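Local coordinates for mitogen activated protein kinase, putative (Leishmania donovani, PDB 4QNY), which probably transfers the terminal phosphate of ATP to protein substrates as a member of the mitogen-activated protein kinase family, and binds an ATP analogue together with magnesium, at residues 90-93 / 99-102; 207-212 / 300-305; 214-219 / 289-294; 272-277 / 283-288. All blocks are in the same frame, centred on the assembly; numbering follows the deposited sequence. Where two conformers were deposited one is given.

Contact 1 of 4, residues 90-93 / 99-102; sequences LTPE and DHFY
The carbonyl oxygen of Leu90 receives the N-H of Tyr102: Tyr102 N stands 2.9 Å from Leu90 O, in the carbonyl plane, and the bond is nearly straight at 168°. The return bond, Leu90 N to Tyr102 O at 3.0 Å, is more bent. Together they make an antiparallel hydrogen-bonded pair at the end of a β-hairpin. Both side chains leave on one face of the sheet, where Leu90 CB meets Tyr102 CB at 3.9 Å. Phe101 CB lies against Leu90 O and Thr91 CG2, while its ring leads away from residues 90-93. Pro92, which has no N-H to offer, suits the point where the ladder stops; its CD rests 3.3 Å from His100 O. The imidazole of His100 is fixed in rotation by Asp99, whose OD2 lies in the ring plane, 2.9 Å from His100 ND1. Strands 86-90 and 101-106, which the pair joins, are the fourth and fifth of the kinase N-lobe sheet. Phe101 continues the backbone bonding to Val54 of strand 47-54, Tyr102 OH reaches Glu14 of helix 8-16, and Ile344 of helix 337-349 packs on Thr91 and Phe101.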
loop_
_atom_site.group_PDB
_atom_site.type_symbol
_atom_site.label_atom_id
_atom_site.label_comp_id
_atom_site.label_asym_id
_atom_site.label_seq_id
_atom_site.Cartn_x
_atom_site.Cartn_y
_atom_site.Cartn_z
ATOM N N LEU A 90 -5.066 11.715 18.136
ATOM C CA LEU A 90 -4.818 12.931 18.903
ATOM C C LEU A 90 -5.162 14.183 18.104
ATOM O O LEU A 90 -4.531 14.477 17.090
ATOM C CB LEU A 90 -3.358 12.988 19.354
ATOM C CG LEU A 90 -2.844 11.773 20.128
ATOM C CD1 LEU A 90 -1.399 11.987 20.555
ATOM C CD2 LEU A 90 -3.727 11.485 21.332
ATOM N N THR A 91 -6.160 14.922 18.575
ATOM C CA THR A 91 -6.610 16.138 17.909
ATOM C C THR A 91 -6.638 17.322 18.876
ATOM O O THR A 91 -6.915 17.147 20.060
ATOM C CB THR A 91 -8.007 15.948 17.304
ATOM O OG1 THR A 91 -8.884 15.435 18.312
ATOM C CG2 THR A 91 -7.961 14.968 16.139
ATOM N N PRO A 92 -6.343 18.531 18.371
ATOM C CA PRO A 92 -6.400 19.745 19.196
ATOM C C PRO A 92 -7.821 20.067 19.649
ATOM O O PRO A 92 -8.751 20.002 18.844
ATOM C CB PRO A 92 -5.869 20.836 18.258
ATOM C CG PRO A 92 -5.103 20.103 17.205
ATOM C CD PRO A 92 -5.828 18.810 17.022
ATOM N N GLU A 93 -7.982 20.412 20.922
ATOM C CA GLU A 93 -9.296 20.719 21.475
ATOM C C GLU A 93 -9.870 22.007 20.890
ATOM O O GLU A 93 -11.083 22.147 20.746
ATOM C CB GLU A 93 -9.221 20.824 22.999
ATOM N N ASP A 99 -4.660 22.712 13.074
ATOM C CA ASP A 99 -3.963 22.774 11.798
ATOM C C ASP A 99 -3.055 21.556 11.656
ATOM O O ASP A 99 -2.208 21.495 10.767
ATOM C CB ASP A 99 -3.159 24.071 11.676
ATOM C CG ASP A 99 -2.073 24.189 12.729
ATOM O OD1 ASP A 99 -1.154 25.011 12.543
ATOM O OD2 ASP A 99 -2.139 23.461 13.743
ATOM N N HIS A 100 -3.251 20.593 12.552
ATOM C CA HIS A 100 -2.463 19.366 12.582
ATOM C C HIS A 100 -3.100 18.365 13.538
ATOM O O HIS A 100 -3.895 18.744 14.397
ATOM C CB HIS A 100 -1.027 19.650 13.020
ATOM C CG HIS A 100 -0.884 19.863 14.494
ATOM N ND1 HIS A 100 -1.208 21.053 15.110
ATOM C CD2 HIS A 100 -0.466 19.033 15.479
ATOM C CE1 HIS A 100 -0.989 20.949 16.409
ATOM N NE2 HIS A 100 -0.541 19.732 16.658
ATOM N N PHE A 101 -2.744 17.091 13.395
ATOM C CA PHE A 101 -3.166 16.068 14.348
ATOM C C PHE A 101 -2.332 14.800 14.181
ATOM O O PHE A 101 -1.642 14.629 13.175
ATOM C CB PHE A 101 -4.661 15.760 14.198
ATOM C CG PHE A 101 -4.995 14.877 13.032
ATOM C CD1 PHE A 101 -5.128 15.405 11.761
ATOM C CD2 PHE A 101 -5.203 13.519 13.214
ATOM C CE1 PHE A 101 -5.445 14.596 10.690
ATOM C CE2 PHE A 101 -5.519 12.706 12.148
ATOM C CZ PHE A 101 -5.641 13.245 10.883
ATOM N N TYR A 102 -2.397 13.918 15.174
ATOM C CA TYR A 102 -1.560 12.723 15.195
ATOM C C TYR A 102 -2.353 11.425 15.084
ATOM O O TYR A 102 -3.405 11.266 15.705
ATOM C CB TYR A 102 -0.719 12.692 16.474
ATOM C CG TYR A 102 0.482 13.608 16.440
ATOM C CD1 TYR A 102 1.727 13.136 16.046
ATOM C CD2 TYR A 102 0.371 14.945 16.798
ATOM C CE1 TYR A 102 2.828 13.969 16.013
ATOM C CE2 TYR A 102 1.468 15.785 16.768
ATOM C CZ TYR A 102 2.693 15.291 16.374
ATOM O OH TYR A 102 3.789 16.121 16.340
#

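Contact 2 of 4, residues 207-212 / 300-305; sequences IDVWGI and ITVLQA
Val209 carries this contact from the helix 206-219 side, its CB pointing at the turn that leads into helix 302-306. CB itself stands 3.9 Å from Ile300 O. From there the isopropyl group divides. CG1, anti to the backbone N (chi1 178°), comes 3.3 Å from Ile300 O and also touches Ile300 CG2 at 3.9 Å, the two side chains crossing at about a right angle. CG2 takes the other direction and meets Val302 CG2 at 3.8 Å, but it too lies against Ile300 O. A β-branched valine suits the place, because it spreads two methyls close to the backbone without needing length. Although methyls press on it, Ile300 O has a polar partner in Gln206 NE2. In the protein kinase fold, helix 206-219 is the αF helix of the C-lobe; its Asp208 accepts from the backbone N-H groups of His148 and Arg149, tying the helix to the catalytic loop, as in other kinases. The opposing helix begins with a capping box: Thr301 OG1 accepts from Gln304 N at 3.3 Å, and Gln304 OE1 accepts from Thr301 N at 3.2 Å, the latter donor tilted well out of the amide carbonyl plane. Farther out, Val302 also packs on His142 of helix 124-143, and Ile300 lies against Leu287 and Met291 of helix 282-291.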
loop_
_atom_site.group_PDB
_atom_site.type_symbol
_atom_site.label_atom_id
_atom_site.label_comp_id
_atom_site.label_asym_id
_atom_site.label_seq_id
_atom_site.Cartn_x
_atom_site.Cartn_y
_atom_site.Cartn_z
ATOM N N ILE A 207 -5.834 -4.583 -9.116
ATOM C CA ILE A 207 -4.686 -3.682 -9.127
ATOM C C ILE A 207 -3.824 -3.889 -7.885
ATOM O O ILE A 207 -2.635 -3.574 -7.888
ATOM C CB ILE A 207 -5.113 -2.198 -9.215
ATOM C CG1 ILE A 207 -5.849 -1.763 -7.945
ATOM C CG2 ILE A 207 -5.967 -1.957 -10.453
ATOM C CD1 ILE A 207 -6.019 -0.263 -7.823
ATOM N N ASP A 208 -4.425 -4.423 -6.826
ATOM C CA ASP A 208 -3.686 -4.732 -5.608
ATOM C C ASP A 208 -2.897 -6.023 -5.780
ATOM O O ASP A 208 -1.827 -6.190 -5.193
ATOM C CB ASP A 208 -4.632 -4.842 -4.410
ATOM C CG ASP A 208 -5.176 -3.495 -3.973
ATOM O OD1 ASP A 208 -4.514 -2.469 -4.238
ATOM O OD2 ASP A 208 -6.265 -3.462 -3.363
ATOM N N VAL A 209 -3.431 -6.932 -6.591
ATOM C CA VAL A 209 -2.755 -8.190 -6.888
ATOM C C VAL A 209 -1.495 -7.916 -7.698
ATOM O O VAL A 209 -0.462 -8.558 -7.500
ATOM C CB VAL A 209 -3.674 -9.162 -7.660
ATOM C CG1 VAL A 209 -2.937 -10.451 -7.995
ATOM C CG2 VAL A 209 -4.929 -9.457 -6.854
ATOM N N TRP A 210 -1.590 -6.946 -8.603
ATOM C CA TRP A 210 -0.453 -6.527 -9.415
ATOM C C TRP A 210 0.681 -6.023 -8.531
ATOM O O TRP A 210 1.850 -6.324 -8.771
ATOM C CB TRP A 210 -0.872 -5.440 -10.410
ATOM C CG TRP A 210 0.252 -4.960 -11.279
ATOM C CD1 TRP A 210 1.095 -3.916 -11.027
ATOM C CD2 TRP A 210 0.659 -5.508 -12.539
ATOM N NE1 TRP A 210 2.000 -3.780 -12.052
ATOM C CE2 TRP A 210 1.753 -4.746 -12.992
ATOM C CE3 TRP A 210 0.203 -6.568 -13.328
ATOM C CZ2 TRP A 210 2.399 -5.010 -14.198
ATOM C CZ3 TRP A 210 0.844 -6.828 -14.526
ATOM C CH2 TRP A 210 1.930 -6.053 -14.948
ATOM N N GLY A 211 0.322 -5.257 -7.506
ATOM C CA GLY A 211 1.291 -4.732 -6.561
ATOM C C GLY A 211 2.015 -5.827 -5.803
ATOM O O GLY A 211 3.209 -5.716 -5.533
ATOM N N ILE A 212 1.292 -6.889 -5.460
ATOM C CA ILE A 212 1.879 -8.031 -4.768
ATOM C C ILE A 212 2.848 -8.771 -5.686
ATOM O O ILE A 212 3.905 -9.234 -5.250
ATOM C CB ILE A 212 0.793 -9.003 -4.263
ATOM C CG1 ILE A 212 -0.094 -8.311 -3.230
ATOM C CG2 ILE A 212 1.416 -10.251 -3.656
ATOM C CD1 ILE A 212 0.646 -7.864 -1.986
ATOM N N ILE A 300 -4.584 -13.564 -11.779
ATOM C CA ILE A 300 -4.984 -14.363 -10.629
ATOM C C ILE A 300 -5.655 -13.483 -9.573
ATOM O O ILE A 300 -5.285 -12.323 -9.385
ATOM C CB ILE A 300 -3.771 -15.118 -10.016
ATOM C CG1 ILE A 300 -4.238 -16.280 -9.137
ATOM C CG2 ILE A 300 -2.854 -14.173 -9.248
ATOM C CD1 ILE A 300 -3.115 -17.197 -8.698
ATOM N N THR A 301 -6.673 -14.026 -8.913
ATOM C CA THR A 301 -7.374 -13.295 -7.867
ATOM C C THR A 301 -6.718 -13.565 -6.520
ATOM O O THR A 301 -5.847 -14.426 -6.412
ATOM C CB THR A 301 -8.864 -13.677 -7.801
ATOM O OG1 THR A 301 -8.991 -15.065 -7.468
ATOM C CG2 THR A 301 -9.541 -13.416 -9.139
ATOM N N VAL A 302 -7.135 -12.825 -5.498
ATOM C CA VAL A 302 -6.575 -12.989 -4.162
ATOM C C VAL A 302 -6.891 -14.376 -3.602
ATOM O O VAL A 302 -6.018 -15.040 -3.041
ATOM C CB VAL A 302 -7.101 -11.914 -3.194
ATOM C CG1 VAL A 302 -6.578 -12.161 -1.789
ATOM C CG2 VAL A 302 -6.699 -10.528 -3.680
ATOM N N LEU A 303 -8.137 -14.807 -3.767
ATOM C CA LEU A 303 -8.560 -16.133 -3.323
ATOM C C LEU A 303 -7.750 -17.234 -3.999
ATOM O O LEU A 303 -7.251 -18.143 -3.335
ATOM C CB LEU A 303 -10.052 -16.341 -3.596
ATOM C CG LEU A 303 -11.029 -15.663 -2.636
ATOM C CD1 LEU A 303 -12.422 -15.610 -3.242
ATOM C CD2 LEU A 303 -11.054 -16.394 -1.303
ATOM N N GLN A 304 -7.620 -17.145 -5.318
ATOM C CA GLN A 304 -6.863 -18.130 -6.083
ATOM C C GLN A 304 -5.383 -18.118 -5.709
ATOM O O GLN A 304 -4.738 -19.165 -5.658
ATOM C CB GLN A 304 -7.024 -17.877 -7.583
ATOM C CG GLN A 304 -8.417 -18.149 -8.125
ATOM C CD GLN A 304 -8.583 -17.664 -9.552
ATOM O OE1 GLN A 304 -7.806 -16.838 -10.031
ATOM N NE2 GLN A 304 -9.599 -18.173 -10.240
ATOM N N ALA A 305 -4.851 -16.929 -5.446
ATOM C CA ALA A 305 -3.448 -16.784 -5.076
ATOM C C ALA A 305 -3.170 -17.417 -3.717
ATOM O O ALA A 305 -2.106 -17.998 -3.499
ATOM C CB ALA A 305 -3.049 -15.317 -5.070
#

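Contact 3 of 4, residues 214-219 / 289-294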
loop_
_atom_site.group_PDB
_atom_site.type_symbol
_atom_site.label_atom_id
_atom_site.label_comp_id
_atom_site.label_asym_id
_atom_site.label_seq_id
_atom_site.Cartn_x
_atom_site.Cartn_y
_atom_site.Cartn_z
ATOM N N CYS A 214 4.588 -7.413 -8.131
ATOM C CA CYS A 214 5.785 -6.582 -8.182
ATOM C C CYS A 214 6.649 -6.815 -6.948
ATOM O O CYS A 214 7.872 -6.913 -7.039
ATOM C CB CYS A 214 5.413 -5.103 -8.287
ATOM S SG CYS A 214 4.486 -4.660 -9.769
ATOM N N ILE A 215 5.996 -6.903 -5.795
ATOM C CA ILE A 215 6.682 -7.164 -4.536
ATOM C C ILE A 215 7.290 -8.566 -4.534
ATOM O O ILE A 215 8.418 -8.763 -4.082
ATOM C CB ILE A 215 5.726 -7.001 -3.337
ATOM C CG1 ILE A 215 5.315 -5.536 -3.186
ATOM C CG2 ILE A 215 6.375 -7.493 -2.054
ATOM C CD1 ILE A 215 4.230 -5.304 -2.159
ATOM N N LEU A 216 6.539 -9.536 -5.052
ATOM C CA LEU A 216 7.033 -10.905 -5.170
ATOM C C LEU A 216 8.257 -10.965 -6.079
ATOM O O LEU A 216 9.206 -11.701 -5.810
ATOM C CB LEU A 216 5.935 -11.831 -5.699
ATOM C CG LEU A 216 6.337 -13.276 -6.010
ATOM C CD1 LEU A 216 6.925 -13.951 -4.782
ATOM C CD2 LEU A 216 5.148 -14.066 -6.536
ATOM N N GLY A 217 8.230 -10.179 -7.151
ATOM C CA GLY A 217 9.335 -10.129 -8.091
ATOM C C GLY A 217 10.616 -9.624 -7.456
ATOM O O GLY A 217 11.713 -10.051 -7.819
ATOM N N GLU A 218 10.474 -8.716 -6.497
ATOM C CA GLU A 218 11.627 -8.153 -5.807
ATOM C C GLU A 218 12.109 -9.064 -4.681
ATOM O O GLU A 218 13.311 -9.183 -4.444
ATOM C CB GLU A 218 11.294 -6.766 -5.255
ATOM C CG GLU A 218 11.006 -5.731 -6.326
ATOM C CD GLU A 218 10.716 -4.360 -5.751
ATOM O OE1 GLU A 218 11.453 -3.929 -4.840
ATOM O OE2 GLU A 218 9.751 -3.715 -6.209
ATOM N N LEU A 219 11.166 -9.701 -3.991
ATOM C CA LEU A 219 11.494 -10.631 -2.914
ATOM C C LEU A 219 12.271 -11.834 -3.439
ATOM O O LEU A 219 13.129 -12.383 -2.747
ATOM C CB LEU A 219 10.223 -11.099 -2.202
ATOM C CG LEU A 219 9.513 -10.078 -1.309
ATOM C CD1 LEU A 219 8.147 -10.593 -0.886
ATOM C CD2 LEU A 219 10.361 -9.742 -0.090
ATOM N N ARG A 289 4.121 -15.109 -12.442
ATOM C CA ARG A 289 3.624 -14.951 -13.804
ATOM C C ARG A 289 2.140 -14.600 -13.828
ATOM O O ARG A 289 1.712 -13.709 -14.564
ATOM C CB ARG A 289 3.865 -16.231 -14.607
ATOM C CG ARG A 289 3.155 -16.271 -15.951
ATOM C CD ARG A 289 2.835 -17.702 -16.359
ATOM N NE ARG A 289 1.929 -18.344 -15.411
ATOM C CZ ARG A 289 0.602 -18.277 -15.482
ATOM N NH1 ARG A 289 0.021 -17.594 -16.459
ATOM N NH2 ARG A 289 -0.145 -18.892 -14.575
ATOM N N HIS A 290 1.360 -15.305 -13.015
ATOM C CA HIS A 290 -0.086 -15.137 -13.006
ATOM C C HIS A 290 -0.501 -13.842 -12.306
ATOM O O HIS A 290 -1.519 -13.242 -12.648
ATOM C CB HIS A 290 -0.752 -16.341 -12.336
ATOM C CG HIS A 290 -2.142 -16.611 -12.823
ATOM N ND1 HIS A 290 -2.809 -17.785 -12.554
ATOM C CD2 HIS A 290 -2.988 -15.858 -13.566
ATOM C CE1 HIS A 290 -4.009 -17.745 -13.107
ATOM N NE2 HIS A 290 -4.143 -16.586 -13.727
ATOM N N MET A 291 0.291 -13.416 -11.326
ATOM C CA MET A 291 0.041 -12.156 -10.631
ATOM C C MET A 291 0.306 -10.963 -11.540
ATOM O O MET A 291 -0.267 -9.890 -11.353
ATOM C CB MET A 291 0.907 -12.045 -9.374
ATOM C CG MET A 291 0.345 -12.750 -8.152
ATOM S SD MET A 291 1.421 -12.574 -6.715
ATOM C CE MET A 291 0.418 -13.338 -5.444
ATOM N N LEU A 292 1.182 -11.153 -12.520
ATOM C CA LEU A 292 1.573 -10.066 -13.408
ATOM C C LEU A 292 1.031 -10.264 -14.818
ATOM O O LEU A 292 1.746 -10.075 -15.803
ATOM C CB LEU A 292 3.098 -9.926 -13.437
ATOM C CG LEU A 292 3.742 -9.507 -12.111
ATOM C CD1 LEU A 292 5.260 -9.500 -12.217
ATOM C CD2 LEU A 292 3.230 -8.143 -11.675
ATOM N N VAL A 293 -0.239 -10.644 -14.909
ATOM C CA VAL A 293 -0.912 -10.774 -16.194
ATOM C C VAL A 293 -1.502 -9.429 -16.602
ATOM O O VAL A 293 -2.122 -8.745 -15.786
ATOM C CB VAL A 293 -2.023 -11.845 -16.151
ATOM C CG1 VAL A 293 -2.849 -11.822 -17.429
ATOM C CG2 VAL A 293 -1.420 -13.222 -15.929
ATOM N N PHE A 294 -1.290 -9.054 -17.862
ATOM C CA PHE A 294 -1.754 -7.777 -18.403
ATOM C C PHE A 294 -3.242 -7.539 -18.155
ATOM O O PHE A 294 -3.622 -6.586 -17.472
ATOM C CB PHE A 294 -1.454 -7.713 -19.903
ATOM C CG PHE A 294 -1.957 -6.467 -20.572
ATOM C CD1 PHE A 294 -1.231 -5.289 -20.511
ATOM C CD2 PHE A 294 -3.150 -6.478 -21.278
ATOM C CE1 PHE A 294 -1.691 -4.143 -21.132
ATOM C CE2 PHE A 294 -3.616 -5.337 -21.899
ATOM C CZ PHE A 294 -2.886 -4.169 -21.827
#
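Leu216 and Met291 meet between helix 206-219 and the end of helix 282-291, with Leu216 CD2 4.0 Å from Met291 SD. The two side chains cross at about a right angle, and a leucine methyl meets the sulfur on its outer side, away from both of its carbon neighbours. The methionine gets there by length: CG-SD runs straight on from CA-CB (chi2 180°), which carries the sulfur toward helix 206-219, and chi3 of 174° takes CE onward to pack on Ile212. Beside this pair, Leu292 CD2 lies 3.9 Å from Cys214 N and 4.2 Å from Cys214 SG; the small thiol suits a position where the leucine comes close to the helix backbone. Leu292 is the first residue past helix 282-291 to leave helical backbone angles, and its side chain still points at helix 206-219. A second shell surrounds these groups. Ile127 and Ile131 of helix 124-143 back Leu216, Leu135 of the same helix touches Met291, and Tyr191 and Phe226 pack on Cys214. In kinase terms, αF and αH are joined here in the C-lobe core, with αE also packing on Leu216 and Met291. The contact is made by aliphatic carbon and sulfur, with one methyl against the backbone, so its stability should come mainly from burial and dispersion, forces that depend on close fit and do not impose bond directions.

Contact 4 of 4, residues 272-277 / 283-288; sequences DWRQRY and EALDLL
Trp273 and Leu285 bring the two backbones nearest, CA to CA 6.5 Å, where the single turn of helix 273-276 lies against helix 282-291. Leu285 reaches across with both methyls: CD1 settles 3.8 Å from Trp273 O and also touches Arg274 CA, whereas CD2 lies 3.8 Å from Tyr277 CD2. One turn on, Leu288 CG is anti to the backbone N (chi1 -179°), which brings CD2 to the corner where the two aromatic side chains adjoin. There CD2 covers part of one face of the indole in a CH-π contact, 4.2 Å from the centroid of the six-membered ring and offset toward its rim. The same methyl approaches Tyr277 CE2 at 3.7 Å. The rings themselves are neighbours, for Trp273 CE3 lies at the edge of the tyrosine ring, in its plane. Leucines at a spacing of three residues suit this surface, since both point to the same side of their helix. Asp272 N-caps the short helix through a weak bond from Arg274 N, and it forms a salt bridge to the same arginine, Asp272 OD2 to Arg274 NH2 at 3.2 Å; the carboxylate also lies over the guanidinium face. Val241 of helix 231-242 packs on Trp273 from elsewhere in the C-lobe, and Tyr277 OH is hydrogen-bonded to Gly217 O of helix 206-219. Thus the tyrosine joins two kinds of chemistry: its ring carbons touch leucine methyls through dispersion, while its hydroxyl gives a buried anchor of definite direction.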
loop_
_atom_site.group_PDB
_atom_site.type_symbol
_atom_site.label_atom_id
_atom_site.label_comp_id
_atom_site.label_asym_id
_atom_site.label_seq_id
_atom_site.Cartn_x
_atom_site.Cartn_y
_atom_site.Cartn_z
ATOM N N ASP A 272 11.736 -14.661 -20.192
ATOM C CA ASP A 272 11.987 -15.915 -19.498
ATOM C C ASP A 272 12.122 -15.695 -17.996
ATOM O O ASP A 272 13.136 -15.180 -17.529
ATOM C CB ASP A 272 13.251 -16.576 -20.050
ATOM C CG ASP A 272 13.275 -18.075 -19.824
ATOM O OD1 ASP A 272 12.632 -18.549 -18.865
ATOM O OD2 ASP A 272 13.943 -18.780 -20.609
ATOM N N TRP A 273 11.095 -16.084 -17.245
ATOM C CA TRP A 273 11.134 -15.979 -15.790
ATOM C C TRP A 273 12.216 -16.883 -15.215
ATOM O O TRP A 273 12.843 -16.553 -14.209
ATOM C CB TRP A 273 9.778 -16.335 -15.176
ATOM C CG TRP A 273 8.703 -15.319 -15.424
ATOM C CD1 TRP A 273 7.541 -15.510 -16.111
ATOM C CD2 TRP A 273 8.691 -13.954 -14.985
ATOM N NE1 TRP A 273 6.805 -14.349 -16.125
ATOM C CE2 TRP A 273 7.490 -13.379 -15.443
ATOM C CE3 TRP A 273 9.581 -13.163 -14.250
ATOM C CZ2 TRP A 273 7.153 -12.050 -15.190
ATOM C CZ3 TRP A 273 9.246 -11.844 -14.002
ATOM C CH2 TRP A 273 8.042 -11.301 -14.470
ATOM N N ARG A 274 12.427 -18.023 -15.867
ATOM C CA ARG A 274 13.432 -18.988 -15.434
ATOM C C ARG A 274 14.836 -18.395 -15.502
ATOM O O ARG A 274 15.687 -18.699 -14.667
ATOM C CB ARG A 274 13.355 -20.258 -16.285
ATOM C CG ARG A 274 12.031 -21.001 -16.174
ATOM C CD ARG A 274 12.027 -22.274 -17.011
ATOM N NE ARG A 274 11.506 -22.054 -18.357
ATOM C CZ ARG A 274 12.255 -21.770 -19.418
ATOM N NH1 ARG A 274 11.685 -21.588 -20.602
ATOM N NH2 ARG A 274 13.572 -21.668 -19.298
ATOM N N GLN A 275 15.071 -17.548 -16.499
ATOM C CA GLN A 275 16.363 -16.890 -16.649
ATOM C C GLN A 275 16.476 -15.686 -15.719
ATOM O O GLN A 275 17.567 -15.342 -15.266
ATOM C CB GLN A 275 16.587 -16.461 -18.101
ATOM C CG GLN A 275 16.793 -17.621 -19.062
ATOM C CD GLN A 275 17.204 -17.166 -20.449
ATOM O OE1 GLN A 275 16.481 -16.421 -21.110
ATOM N NE2 GLN A 275 18.371 -17.614 -20.897
ATOM N N ARG A 276 15.343 -15.052 -15.435
ATOM C CA ARG A 276 15.312 -13.918 -14.519
ATOM C C ARG A 276 15.532 -14.369 -13.079
ATOM O O ARG A 276 16.077 -13.626 -12.264
ATOM C CB ARG A 276 13.986 -13.163 -14.637
ATOM C CG ARG A 276 13.839 -12.362 -15.918
ATOM C CD ARG A 276 12.562 -11.537 -15.913
ATOM N NE ARG A 276 12.554 -10.542 -16.981
ATOM C CZ ARG A 276 12.888 -9.266 -16.813
ATOM N NH1 ARG A 276 13.253 -8.826 -15.617
ATOM N NH2 ARG A 276 12.853 -8.430 -17.841
ATOM N N TYR A 277 15.102 -15.590 -12.773
ATOM C CA TYR A 277 15.275 -16.160 -11.441
ATOM C C TYR A 277 15.701 -17.624 -11.532
ATOM O O TYR A 277 14.864 -18.521 -11.460
ATOM C CB TYR A 277 13.982 -16.041 -10.630
ATOM C CG TYR A 277 13.423 -14.638 -10.552
ATOM C CD1 TYR A 277 13.831 -13.761 -9.556
ATOM C CD2 TYR A 277 12.481 -14.194 -11.470
ATOM C CE1 TYR A 277 13.319 -12.478 -9.480
ATOM C CE2 TYR A 277 11.965 -12.915 -11.403
ATOM C CZ TYR A 277 12.386 -12.061 -10.406
ATOM O OH TYR A 277 11.872 -10.787 -10.337
ATOM N N GLU A 283 6.934 -23.187 -8.707
ATOM C CA GLU A 283 5.707 -22.726 -8.068
ATOM C C GLU A 283 5.738 -21.215 -7.856
ATOM O O GLU A 283 4.728 -20.533 -8.030
ATOM C CB GLU A 283 5.488 -23.438 -6.729
ATOM C CG GLU A 283 5.107 -24.908 -6.845
ATOM C CD GLU A 283 6.279 -25.794 -7.222
ATOM O OE1 GLU A 283 7.408 -25.518 -6.763
ATOM O OE2 GLU A 283 6.071 -26.765 -7.980
ATOM N N ALA A 284 6.904 -20.701 -7.480
ATOM C CA ALA A 284 7.074 -19.271 -7.250
ATOM C C ALA A 284 6.973 -18.490 -8.552
ATOM O O ALA A 284 6.391 -17.405 -8.596
ATOM C CB ALA A 284 8.409 -18.999 -6.575
ATOM N N LEU A 285 7.544 -19.049 -9.613
ATOM C CA LEU A 285 7.587 -18.369 -10.901
ATOM C C LEU A 285 6.239 -18.404 -11.608
ATOM O O LEU A 285 5.955 -17.558 -12.456
ATOM C CB LEU A 285 8.669 -18.984 -11.789
ATOM C CG LEU A 285 10.101 -18.746 -11.304
ATOM C CD1 LEU A 285 11.112 -19.290 -12.300
ATOM C CD2 LEU A 285 10.333 -17.263 -11.043
ATOM N N ASP A 286 5.405 -19.379 -11.260
ATOM C CA ASP A 286 4.064 -19.441 -11.825
ATOM C C ASP A 286 3.146 -18.427 -11.158
ATOM O O ASP A 286 2.373 -17.742 -11.829
ATOM C CB ASP A 286 3.472 -20.840 -11.687
ATOM C CG ASP A 286 2.031 -20.900 -12.149
ATOM O OD1 ASP A 286 1.799 -20.787 -13.369
ATOM O OD2 ASP A 286 1.132 -21.050 -11.295
ATOM N N LEU A 287 3.228 -18.346 -9.833
ATOM C CA LEU A 287 2.443 -17.378 -9.076
ATOM C C LEU A 287 2.818 -15.961 -9.489
ATOM O O LEU A 287 1.959 -15.091 -9.612
ATOM C CB LEU A 287 2.652 -17.566 -7.573
ATOM C CG LEU A 287 1.854 -16.627 -6.665
ATOM C CD1 LEU A 287 0.360 -16.820 -6.873
ATOM C CD2 LEU A 287 2.228 -16.836 -5.207
ATOM N N LEU A 288 4.110 -15.744 -9.707
ATOM C CA LEU A 288 4.617 -14.455 -10.162
ATOM C C LEU A 288 4.089 -14.121 -11.554
ATOM O O LEU A 288 3.662 -12.995 -11.813
ATOM C CB LEU A 288 6.148 -14.456 -10.162
ATOM C CG LEU A 288 6.843 -13.163 -10.585
ATOM C CD1 LEU A 288 6.447 -12.027 -9.662
ATOM C CD2 LEU A 288 8.353 -13.343 -10.599
#

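In the fold
Contact 1 belongs to the N-lobe sheet and lies on the opposite side of the chain's centre from the other three, which gather in the helical C-lobe. It is also the one whose segments are joined by backbone hydrogen bonds; in contacts 2, 3 and 4 side chains do the joining. Contacts 2 and 3 share helix 206-219, contacts 3 and 4 share helix 282-291, and the centres of each of these pairs are about 9 Å apart. Contacts 2 and 3 are deep in the C-lobe, where aliphatic and sulfur-bearing side chains meet one another and the backbone. Contact 4, only partly buried, brings in aromatic rings and keeps its charged pair on the outer helix.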